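Local atomic coordinates of GRMZM2G135359 pseudokinase (PDB entry 6CPY), a protein that is a maize receptor-like pseudokinase, represented by its kinase-like domain, from a family generally linked to ATP binding and protein kinase activity, with its own catalysis in doubt. Residues W80-K91 with Y109-M120; I48-Y57 with I67-T75. All coordinates share one frame; numbering follows the deposited sequence.

Contact 1: W80-K91 with Y109-M120; sequences WSKENESQYRKK and YCEEEHPFTRVM
Glu-85 and Tyr-88 of helix 82-91 meet Arg-118 and Glu-111 where the αC helix of a protein-kinase N-lobe packs on the β4-β5 hairpin. Arg-118 is the hub. Chi1 (-71°) puts its CG over the indole face, 3.7 Å from Trp-80 CZ2, and the bend at chi2 (-68°) carries CD over the centre of the Tyr-88 ring. From there NE gives a 2.8 Å bond to Glu-85 OE1, in the guanidinium plane and on the syn lone pair of the oxygen. The anti lone pair takes the indole N-H of Trp-80, so two N-H groups grip OE1. Arg-89 NE, one helical turn on, holds OE2, which fixes the rotation of the carboxylate, and Arg-118 NH2 also bridges to Glu-113 OE2; the result is a five-residue salt-bridge network. Within it the side chains of Glu-85 and Glu-111 come from opposite directions, their carboxylates nearly coplanar, with OE2 of Glu-85 only 2.4 Å from OE1 of Glu-111, a doubtfully short gap suggesting that one acid probably keeps a proton. Phe-116 pushes its CZ against the indole, 3.4 Å from Trp-80 CG, on the face that also carries Arg-118; Asn-84 CB covers the other. Toward Lys-91, CE of Met-120 lies 3.5 Å from Tyr-88 CD1, and the extended chain of Lys-91 passes Met-120 SD to hydrogen-bond through NZ with Glu-192 O and Asp-190 O. With CG anti to N (chi1 175°), the Tyr-88 ring reaches across to the hairpin, where OH donates to Val-119 O at 2.7 Å, from above the carbonyl plane and opposite Cys-110 N.

Contact 2: I48-Y57 with I67-T75; sequences IGSTSTCMLY and IAVASSLVT
Tyr-57 O takes the N-H of Val-69 at 2.8 Å, in the carbonyl plane, and Val-69 O returns the bond to Tyr-57 N: a hydrogen-bonded pair of the antiparallel β2-β3 hairpin of a kinase N-lobe. Met-55 and Ser-71 form the next such pair, with Ser-71 N 2.9 Å from Met-55 O. On the face shared by these four residues, the Tyr-57 ring turns its edge to Ser-71, CE2 lying 3.9 Å from CB. On the opposite face the contact is apolar: Leu-56 CD2 sits 3.8 Å from Ala-70 CB, with Cys-54 SG nearby. Leu-73 folds back over residues 52-55 with CG anti to its carbonyl carbon (chi1 -55°), placing CD2 3.9 Å from Met-55 CG and CD1 beside Ser-52 O, while its own buried N finds no partner. The turn between strands 47-50 and 54-60 probably corresponds to the glycine-rich loop, though Gly-49 is the only glycine in 48-57, and Ala-70 probably occupies the place of the usual β3 lysine. At the loop, Ser-52 OG and Thr-53 OG1 hydrogen-bond to Glu-192. A classic beta bulge, Ile-48 and Gly-49 against Leu-56, joins the hairpin to edge strand 47-50, while strand 66-72 continues the sheet into 117-123.

Overall arrangement
Both contacts belong to the kinase N-lobe and its five-stranded antiparallel sheet, their centres about 13 Å apart. Contact 2 joins neighbouring strands; contact 1 sets the helix after strand 66-72 against two strands at the other end. The seam is backbone pairing: Ala-70 N lies 2.8 Å from Met-120 O, probably a hydrogen bond. Each mixes core and surface: Tyr-88 and Arg-118 are buried in contact 1, Arg-89 exposed; Val-69 and Ala-70 are buried in contact 2, Leu-73 exposed. Contact 2 rests on main-chain bonds, with Tyr-57, Leu-73 and small residues such as Ala-70 packed around them; contact 1 relies on charged and aromatic side chains. Glu-192 serves both, by backbone oxygen in contact 1 and carboxylate in contact 2.

Contact 1: W80-K91 with Y109-M120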
loop_
_atom_site.group_PDB
_atom_site.type_symbol
_atom_site.label_atom_id
_atom_site.label_comp_id
_atom_site.label_asym_id
_atom_site.label_seq_id
_atom_site.Cartn_x
_atom_site.Cartn_y
_atom_site.Cartn_z
ATOM N N TRP A 80 1.901 15.311 21.776
ATOM C CA TRP A 80 2.908 14.564 21.026
ATOM C C TRP A 80 4.028 14.105 21.963
ATOM O O TRP A 80 4.689 14.927 22.580
ATOM C CB TRP A 80 3.482 15.485 19.957
ATOM C CG TRP A 80 4.435 14.865 18.978
ATOM C CD1 TRP A 80 5.779 15.023 18.939
ATOM C CD2 TRP A 80 4.093 14.036 17.863
ATOM N NE1 TRP A 80 6.309 14.340 17.873
ATOM C CE2 TRP A 80 5.292 13.727 17.191
ATOM C CE3 TRP A 80 2.888 13.536 17.360
ATOM C CZ2 TRP A 80 5.328 12.923 16.052
ATOM C CZ3 TRP A 80 2.921 12.737 16.217
ATOM C CH2 TRP A 80 4.137 12.443 15.578
ATOM N N SER A 81 4.247 12.797 22.056
ATOM C CA SER A 81 5.268 12.245 22.952
ATOM C C SER A 81 6.613 12.061 22.263
ATOM O O SER A 81 6.704 12.087 21.035
ATOM C CB SER A 81 4.809 10.891 23.492
ATOM O OG SER A 81 4.584 9.976 22.434
ATOM N N LYS A 82 7.659 11.845 23.061
ATOM C CA LYS A 82 8.976 11.500 22.516
ATOM C C LYS A 82 8.929 10.190 21.714
ATOM O O LYS A 82 9.690 10.017 20.764
ATOM C CB LYS A 82 10.023 11.389 23.632
ATOM N N GLU A 83 8.036 9.281 22.098
ATOM C CA GLU A 83 7.844 8.024 21.357
ATOM C C GLU A 83 7.212 8.296 19.992
ATOM O O GLU A 83 7.624 7.708 18.995
ATOM C CB GLU A 83 6.997 7.033 22.170
ATOM C CG GLU A 83 6.536 5.772 21.434
ATOM C CD GLU A 83 7.667 4.860 20.982
ATOM O OE1 GLU A 83 8.794 4.965 21.512
ATOM O OE2 GLU A 83 7.425 4.016 20.091
ATOM N N ASN A 84 6.210 9.179 19.955
ATOM C CA ASN A 84 5.601 9.595 18.693
ATOM C C ASN A 84 6.678 10.131 17.761
ATOM O O ASN A 84 6.722 9.764 16.588
ATOM C CB ASN A 84 4.530 10.683 18.904
ATOM C CG ASN A 84 3.204 10.139 19.403
ATOM O OD1 ASN A 84 2.549 10.767 20.240
ATOM N ND2 ASN A 84 2.787 8.989 18.887
ATOM N N GLU A 85 7.544 11.004 18.283
ATOM C CA GLU A 85 8.604 11.605 17.483
ATOM C C GLU A 85 9.561 10.542 16.974
ATOM O O GLU A 85 9.976 10.565 15.825
ATOM C CB GLU A 85 9.380 12.657 18.291
ATOM C CG GLU A 85 10.408 13.441 17.491
ATOM C CD GLU A 85 9.827 14.210 16.305
ATOM O OE1 GLU A 85 8.630 14.588 16.334
ATOM O OE2 GLU A 85 10.586 14.439 15.342
ATOM N N SER A 86 9.900 9.601 17.844
ATOM C CA SER A 86 10.809 8.526 17.483
ATOM C C SER A 86 10.235 7.653 16.354
ATOM O O SER A 86 10.937 7.347 15.395
ATOM C CB SER A 86 11.121 7.672 18.715
ATOM O OG SER A 86 12.087 6.695 18.392
ATOM N N GLN A 87 8.964 7.278 16.467
ATOM C CA GLN A 87 8.302 6.464 15.447
ATOM C C GLN A 87 8.110 7.217 14.132
ATOM O O GLN A 87 8.135 6.627 13.056
ATOM C CB GLN A 87 6.955 5.960 15.962
ATOM C CG GLN A 87 7.088 4.913 17.059
ATOM C CD GLN A 87 7.712 3.615 16.552
ATOM O OE1 GLN A 87 8.868 3.314 16.846
ATOM N NE2 GLN A 87 6.952 2.853 15.769
ATOM N N TYR A 88 7.902 8.526 14.235
ATOM C CA TYR A 88 7.806 9.394 13.067
ATOM C C TYR A 88 9.110 9.391 12.270
ATOM O O TYR A 88 9.115 9.195 11.059
ATOM C CB TYR A 88 7.428 10.811 13.521
ATOM C CG TYR A 88 7.398 11.865 12.434
ATOM C CD1 TYR A 88 6.248 12.063 11.656
ATOM C CD2 TYR A 88 8.489 12.681 12.201
ATOM C CE1 TYR A 88 6.206 13.034 10.679
ATOM C CE2 TYR A 88 8.459 13.653 11.212
ATOM C CZ TYR A 88 7.321 13.823 10.454
ATOM O OH TYR A 88 7.308 14.797 9.482
ATOM N N ARG A 89 10.234 9.612 12.947
ATOM C CA ARG A 89 11.522 9.630 12.253
ATOM C C ARG A 89 11.880 8.248 11.721
ATOM O O ARG A 89 12.425 8.129 10.632
ATOM C CB ARG A 89 12.635 10.148 13.169
ATOM C CG ARG A 89 12.437 11.595 13.578
ATOM C CD ARG A 89 13.625 12.144 14.350
ATOM N NE ARG A 89 13.546 13.605 14.392
ATOM C CZ ARG A 89 14.579 14.441 14.285
ATOM N NH1 ARG A 89 15.823 13.994 14.122
ATOM N NH2 ARG A 89 14.358 15.751 14.327
ATOM N N LYS A 90 11.571 7.219 12.501
ATOM C CA LYS A 90 11.843 5.834 12.126
ATOM C C LYS A 90 11.107 5.463 10.843
ATOM O O LYS A 90 11.689 4.896 9.931
ATOM C CB LYS A 90 11.410 4.911 13.267
ATOM C CG LYS A 90 11.700 3.430 13.076
ATOM C CD LYS A 90 11.627 2.716 14.421
ATOM C CE LYS A 90 12.832 3.048 15.297
ATOM N NZ LYS A 90 12.437 3.477 16.668
ATOM N N LYS A 91 9.827 5.804 10.769
ATOM C CA LYS A 91 9.059 5.547 9.551
ATOM C C LYS A 91 9.683 6.238 8.341
ATOM O O LYS A 91 9.827 5.636 7.285
ATOM C CB LYS A 91 7.597 5.977 9.707
ATOM C CG LYS A 91 6.817 5.819 8.407
ATOM C CD LYS A 91 5.337 6.086 8.538
ATOM C CE LYS A 91 4.672 5.826 7.195
ATOM N NZ LYS A 91 3.214 6.099 7.223
ATOM N N TYR A 109 9.029 15.310 3.855
ATOM C CA TYR A 109 8.378 15.339 5.154
ATOM C C TYR A 109 8.393 16.772 5.669
ATOM O O TYR A 109 9.145 17.598 5.161
ATOM C CB TYR A 109 9.063 14.390 6.131
ATOM C CG TYR A 109 10.448 14.824 6.528
ATOM C CD1 TYR A 109 11.549 14.449 5.780
ATOM C CD2 TYR A 109 10.648 15.637 7.638
ATOM C CE1 TYR A 109 12.827 14.865 6.126
ATOM C CE2 TYR A 109 11.925 16.054 7.992
ATOM C CZ TYR A 109 13.005 15.656 7.231
ATOM O OH TYR A 109 14.281 16.051 7.569
ATOM N N CYS A 110 7.537 17.066 6.634
ATOM C CA CYS A 110 7.536 18.395 7.247
ATOM C C CYS A 110 7.206 18.282 8.721
ATOM O O CYS A 110 6.152 17.747 9.117
ATOM C CB CYS A 110 6.574 19.340 6.534
ATOM S SG CYS A 110 6.319 20.928 7.383
ATOM N N GLU A 111 8.153 18.752 9.524
ATOM C CA GLU A 111 7.981 18.933 10.938
ATOM C C GLU A 111 8.072 20.430 11.166
ATOM O O GLU A 111 9.043 21.074 10.743
ATOM C CB GLU A 111 9.123 18.315 11.731
ATOM C CG GLU A 111 9.331 16.844 11.554
ATOM C CD GLU A 111 10.144 16.289 12.704
ATOM O OE1 GLU A 111 9.525 15.765 13.637
ATOM O OE2 GLU A 111 11.383 16.438 12.697
ATOM N N GLU A 112 7.078 20.968 11.840
ATOM C CA GLU A 112 7.054 22.386 12.186
ATOM C C GLU A 112 6.345 22.462 13.506
ATOM O O GLU A 112 5.390 21.715 13.736
ATOM C CB GLU A 112 6.331 23.203 11.104
ATOM C CG GLU A 112 6.016 24.650 11.471
ATOM C CD GLU A 112 7.243 25.465 11.794
ATOM O OE1 GLU A 112 8.177 25.488 10.958
ATOM O OE2 GLU A 112 7.274 26.088 12.886
ATOM N N GLU A 113 6.822 23.339 14.388
ATOM C CA GLU A 113 6.244 23.469 15.729
ATOM C C GLU A 113 5.146 24.511 15.795
ATOM O O GLU A 113 4.272 24.414 16.653
ATOM C CB GLU A 113 7.327 23.807 16.761
ATOM C CG GLU A 113 8.367 22.716 16.971
ATOM C CD GLU A 113 7.738 21.365 17.283
ATOM O OE1 GLU A 113 6.891 21.290 18.204
ATOM O OE2 GLU A 113 8.085 20.381 16.591
ATOM N N HIS A 114 5.185 25.503 14.903
ATOM C CA HIS A 114 4.237 26.617 14.944
ATOM C C HIS A 114 3.563 26.889 13.595
ATOM O O HIS A 114 4.187 27.496 12.716
ATOM C CB HIS A 114 4.972 27.882 15.416
ATOM C CG HIS A 114 5.841 27.656 16.610
ATOM N ND1 HIS A 114 7.217 27.658 16.543
ATOM C CD2 HIS A 114 5.529 27.402 17.902
ATOM C CE1 HIS A 114 7.716 27.415 17.744
ATOM N NE2 HIS A 114 6.712 27.257 18.586
ATOM N N PRO A 115 2.318 26.447 13.400
ATOM C CA PRO A 115 1.578 25.597 14.333
ATOM C C PRO A 115 2.035 24.146 14.239
ATOM O O PRO A 115 2.815 23.799 13.348
ATOM C CB PRO A 115 0.142 25.722 13.845
ATOM C CG PRO A 115 0.281 25.939 12.383
ATOM C CD PRO A 115 1.519 26.750 12.201
ATOM N N PHE A 116 1.537 23.309 15.139
ATOM C CA PHE A 116 2.072 21.955 15.258
ATOM C C PHE A 116 1.787 21.155 13.985
ATOM O O PHE A 116 0.640 21.056 13.553
ATOM C CB PHE A 116 1.507 21.232 16.468
ATOM C CG PHE A 116 2.125 19.889 16.676
ATOM C CD1 PHE A 116 3.373 19.784 17.257
ATOM C CD2 PHE A 116 1.491 18.746 16.229
ATOM C CE1 PHE A 116 3.976 18.548 17.422
ATOM C CE2 PHE A 116 2.084 17.500 16.396
ATOM C CZ PHE A 116 3.322 17.411 16.990
ATOM N N THR A 117 2.849 20.612 13.393
ATOM C CA THR A 117 2.774 19.927 12.101
ATOM C C THR A 117 3.649 18.680 12.122
ATOM O O THR A 117 4.835 18.753 12.420
ATOM C CB THR A 117 3.305 20.839 10.977
ATOM O OG1 THR A 117 2.679 22.128 11.058
ATOM C CG2 THR A 117 3.064 20.226 9.596
ATOM N N ARG A 118 3.063 17.535 11.793
ATOM C CA ARG A 118 3.849 16.335 11.568
ATOM C C ARG A 118 3.259 15.659 10.349
ATOM O O ARG A 118 2.210 15.021 10.439
ATOM C CB ARG A 118 3.796 15.410 12.787
ATOM C CG ARG A 118 4.555 15.911 14.008
ATOM C CD ARG A 118 6.052 15.921 13.763
ATOM N NE ARG A 118 6.818 16.283 14.946
ATOM C CZ ARG A 118 6.924 17.518 15.444
ATOM N NH1 ARG A 118 6.282 18.542 14.891
ATOM N NH2 ARG A 118 7.661 17.722 16.532
ATOM N N VAL A 119 3.885 15.871 9.197
ATOM C CA VAL A 119 3.373 15.295 7.948
ATOM C C VAL A 119 4.428 14.545 7.159
ATOM O O VAL A 119 5.646 14.757 7.307
ATOM C CB VAL A 119 2.672 16.324 7.005
ATOM C CG1 VAL A 119 1.754 17.284 7.751
ATOM C CG2 VAL A 119 3.654 17.042 6.114
ATOM N N MET A 120 3.930 13.680 6.281
ATOM C CA MET A 120 4.729 12.938 5.336
ATOM C C MET A 120 4.095 13.155 3.980
ATOM O O MET A 120 2.867 13.151 3.856
ATOM C CB MET A 120 4.753 11.444 5.702
ATOM C CG MET A 120 5.538 11.197 6.982
ATOM S SD MET A 120 5.646 9.466 7.453
ATOM C CE MET A 120 6.091 9.637 9.187
#

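Contact 2: I48-Y57 with I67-T75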
loop_
_atom_site.group_PDB
_atom_site.type_symbol
_atom_site.label_atom_id
_atom_site.label_comp_id
_atom_site.label_asym_id
_atom_site.label_seq_id
_atom_site.Cartn_x
_atom_site.Cartn_y
_atom_site.Cartn_z
ATOM N N ILE A 48 -8.391 14.211 0.504
ATOM C CA ILE A 48 -8.410 12.981 -0.286
ATOM C C ILE A 48 -9.118 11.892 0.505
ATOM O O ILE A 48 -9.908 11.132 -0.047
ATOM C CB ILE A 48 -6.988 12.458 -0.598
ATOM C CG1 ILE A 48 -6.188 13.498 -1.378
ATOM C CG2 ILE A 48 -7.062 11.130 -1.365
ATOM C CD1 ILE A 48 -4.768 13.084 -1.674
ATOM N N GLY A 49 -8.809 11.817 1.796
ATOM C CA GLY A 49 -9.371 10.800 2.677
ATOM C C GLY A 49 -8.800 10.873 4.082
ATOM O O GLY A 49 -8.244 11.897 4.487
ATOM N N SER A 50 -8.929 9.773 4.822
ATOM C CA SER A 50 -8.508 9.717 6.219
ATOM C C SER A 50 -8.289 8.274 6.674
ATOM O O SER A 50 -8.897 7.351 6.131
ATOM C CB SER A 50 -9.571 10.356 7.106
ATOM O OG SER A 50 -10.818 9.705 6.925
ATOM N N THR A 51 -7.432 8.099 7.680
ATOM C CA THR A 51 -7.170 6.790 8.287
ATOM C C THR A 51 -7.323 6.903 9.812
ATOM O O THR A 51 -7.762 7.933 10.312
ATOM C CB THR A 51 -5.758 6.268 7.925
ATOM O OG1 THR A 51 -4.755 7.076 8.562
ATOM C CG2 THR A 51 -5.538 6.276 6.404
ATOM N N SER A 52 -6.956 5.849 10.543
ATOM C CA SER A 52 -7.060 5.839 12.005
ATOM C C SER A 52 -6.020 6.718 12.687
ATOM O O SER A 52 -6.172 7.055 13.856
ATOM C CB SER A 52 -6.938 4.409 12.546
ATOM O OG SER A 52 -5.616 3.921 12.380
ATOM N N THR A 53 -4.958 7.067 11.969
ATOM C CA THR A 53 -3.903 7.903 12.515
ATOM C C THR A 53 -3.634 9.173 11.708
ATOM O O THR A 53 -2.716 9.918 12.055
ATOM C CB THR A 53 -2.574 7.117 12.592
ATOM O OG1 THR A 53 -2.100 6.822 11.266
ATOM C CG2 THR A 53 -2.756 5.819 13.378
ATOM N N CYS A 54 -4.394 9.434 10.643
ATOM C CA CYS A 54 -4.055 10.558 9.751
ATOM C C CYS A 54 -5.163 11.067 8.819
ATOM O O CYS A 54 -6.075 10.335 8.453
ATOM C CB CYS A 54 -2.816 10.208 8.903
ATOM S SG CYS A 54 -3.130 9.351 7.339
ATOM N N MET A 55 -5.048 12.344 8.453
ATOM C CA MET A 55 -5.833 12.974 7.393
ATOM C C MET A 55 -4.979 12.962 6.144
ATOM O O MET A 55 -3.757 13.099 6.258
ATOM C CB MET A 55 -6.113 14.437 7.737
ATOM C CG MET A 55 -7.053 14.665 8.894
ATOM S SD MET A 55 -8.726 14.114 8.536
ATOM C CE MET A 55 -9.118 15.043 7.056
ATOM N N LEU A 56 -5.604 12.827 4.970
ATOM C CA LEU A 56 -4.887 12.858 3.690
ATOM C C LEU A 56 -5.317 14.045 2.832
ATOM O O LEU A 56 -6.488 14.159 2.459
ATOM C CB LEU A 56 -5.127 11.577 2.907
ATOM C CG LEU A 56 -4.630 10.327 3.606
ATOM C CD1 LEU A 56 -5.285 9.110 2.974
ATOM C CD2 LEU A 56 -3.109 10.256 3.524
ATOM N N TYR A 57 -4.361 14.913 2.520
ATOM C CA TYR A 57 -4.630 16.149 1.805
ATOM C C TYR A 57 -4.005 16.129 0.434
ATOM O O TYR A 57 -2.907 15.614 0.239
ATOM C CB TYR A 57 -4.098 17.350 2.585
ATOM C CG TYR A 57 -4.786 17.556 3.906
ATOM C CD1 TYR A 57 -6.081 18.067 3.961
ATOM C CD2 TYR A 57 -4.151 17.235 5.107
ATOM C CE1 TYR A 57 -6.723 18.253 5.169
ATOM C CE2 TYR A 57 -4.786 17.428 6.325
ATOM C CZ TYR A 57 -6.070 17.935 6.345
ATOM O OH TYR A 57 -6.728 18.123 7.532
ATOM N N ILE A 67 0.824 15.636 -5.003
ATOM C CA ILE A 67 1.199 14.969 -3.760
ATOM C C ILE A 67 -0.015 14.628 -2.928
ATOM O O ILE A 67 -1.066 15.275 -3.005
ATOM C CB ILE A 67 2.172 15.830 -2.910
ATOM C CG1 ILE A 67 1.587 17.214 -2.617
ATOM C CG2 ILE A 67 3.509 15.968 -3.624
ATOM C CD1 ILE A 67 2.454 18.090 -1.732
ATOM N N ALA A 68 0.142 13.594 -2.119
ATOM C CA ALA A 68 -0.810 13.276 -1.093
ATOM C C ALA A 68 -0.060 13.457 0.210
ATOM O O ALA A 68 0.992 12.837 0.423
ATOM C CB ALA A 68 -1.299 11.850 -1.241
ATOM N N VAL A 69 -0.610 14.297 1.074
ATOM C CA VAL A 69 0.050 14.662 2.314
ATOM C C VAL A 69 -0.660 13.982 3.465
ATOM O O VAL A 69 -1.841 14.214 3.683
ATOM C CB VAL A 69 0.039 16.182 2.481
ATOM C CG1 VAL A 69 0.638 16.587 3.819
ATOM C CG2 VAL A 69 0.781 16.819 1.315
ATOM N N ALA A 70 0.065 13.124 4.183
ATOM C CA ALA A 70 -0.470 12.431 5.347
ATOM C C ALA A 70 -0.106 13.254 6.568
ATOM O O ALA A 70 1.076 13.497 6.818
ATOM C CB ALA A 70 0.115 11.029 5.456
ATOM N N SER A 71 -1.122 13.668 7.329
ATOM C CA SER A 71 -0.946 14.593 8.438
ATOM C C SER A 71 -1.479 13.960 9.709
ATOM O O SER A 71 -2.581 13.395 9.719
ATOM C CB SER A 71 -1.687 15.909 8.160
ATOM O OG SER A 71 -1.530 16.853 9.218
ATOM N N SER A 72 -0.692 14.059 10.778
ATOM C CA SER A 72 -1.088 13.557 12.082
ATOM C C SER A 72 -2.384 14.210 12.540
ATOM O O SER A 72 -2.670 15.353 12.197
ATOM C CB SER A 72 0.017 13.847 13.112
ATOM O OG SER A 72 -0.345 13.354 14.400
ATOM N N LEU A 73 -3.154 13.478 13.332
ATOM C CA LEU A 73 -4.359 14.019 13.946
ATOM C C LEU A 73 -4.017 14.882 15.164
ATOM O O LEU A 73 -4.861 15.639 15.640
ATOM C CB LEU A 73 -5.300 12.889 14.357
ATOM C CG LEU A 73 -5.704 11.912 13.247
ATOM C CD1 LEU A 73 -6.563 10.786 13.818
ATOM C CD2 LEU A 73 -6.422 12.643 12.125
ATOM N N VAL A 74 -2.783 14.762 15.659
ATOM C CA VAL A 74 -2.310 15.540 16.808
ATOM C C VAL A 74 -2.239 17.030 16.467
ATOM O O VAL A 74 -1.637 17.407 15.464
ATOM C CB VAL A 74 -0.931 15.031 17.276
ATOM C CG1 VAL A 74 -0.348 15.923 18.368
ATOM C CG2 VAL A 74 -1.046 13.596 17.765
ATOM N N THR A 75 -2.843 17.867 17.314
ATOM C CA THR A 75 -2.997 19.303 17.041
ATOM C C THR A 75 -2.201 20.232 17.991
ATOM O O THR A 75 -2.315 21.459 17.905
ATOM C CB THR A 75 -4.491 19.697 17.098
ATOM O OG1 THR A 75 -4.974 19.608 18.443
ATOM C CG2 THR A 75 -5.330 18.772 16.221
#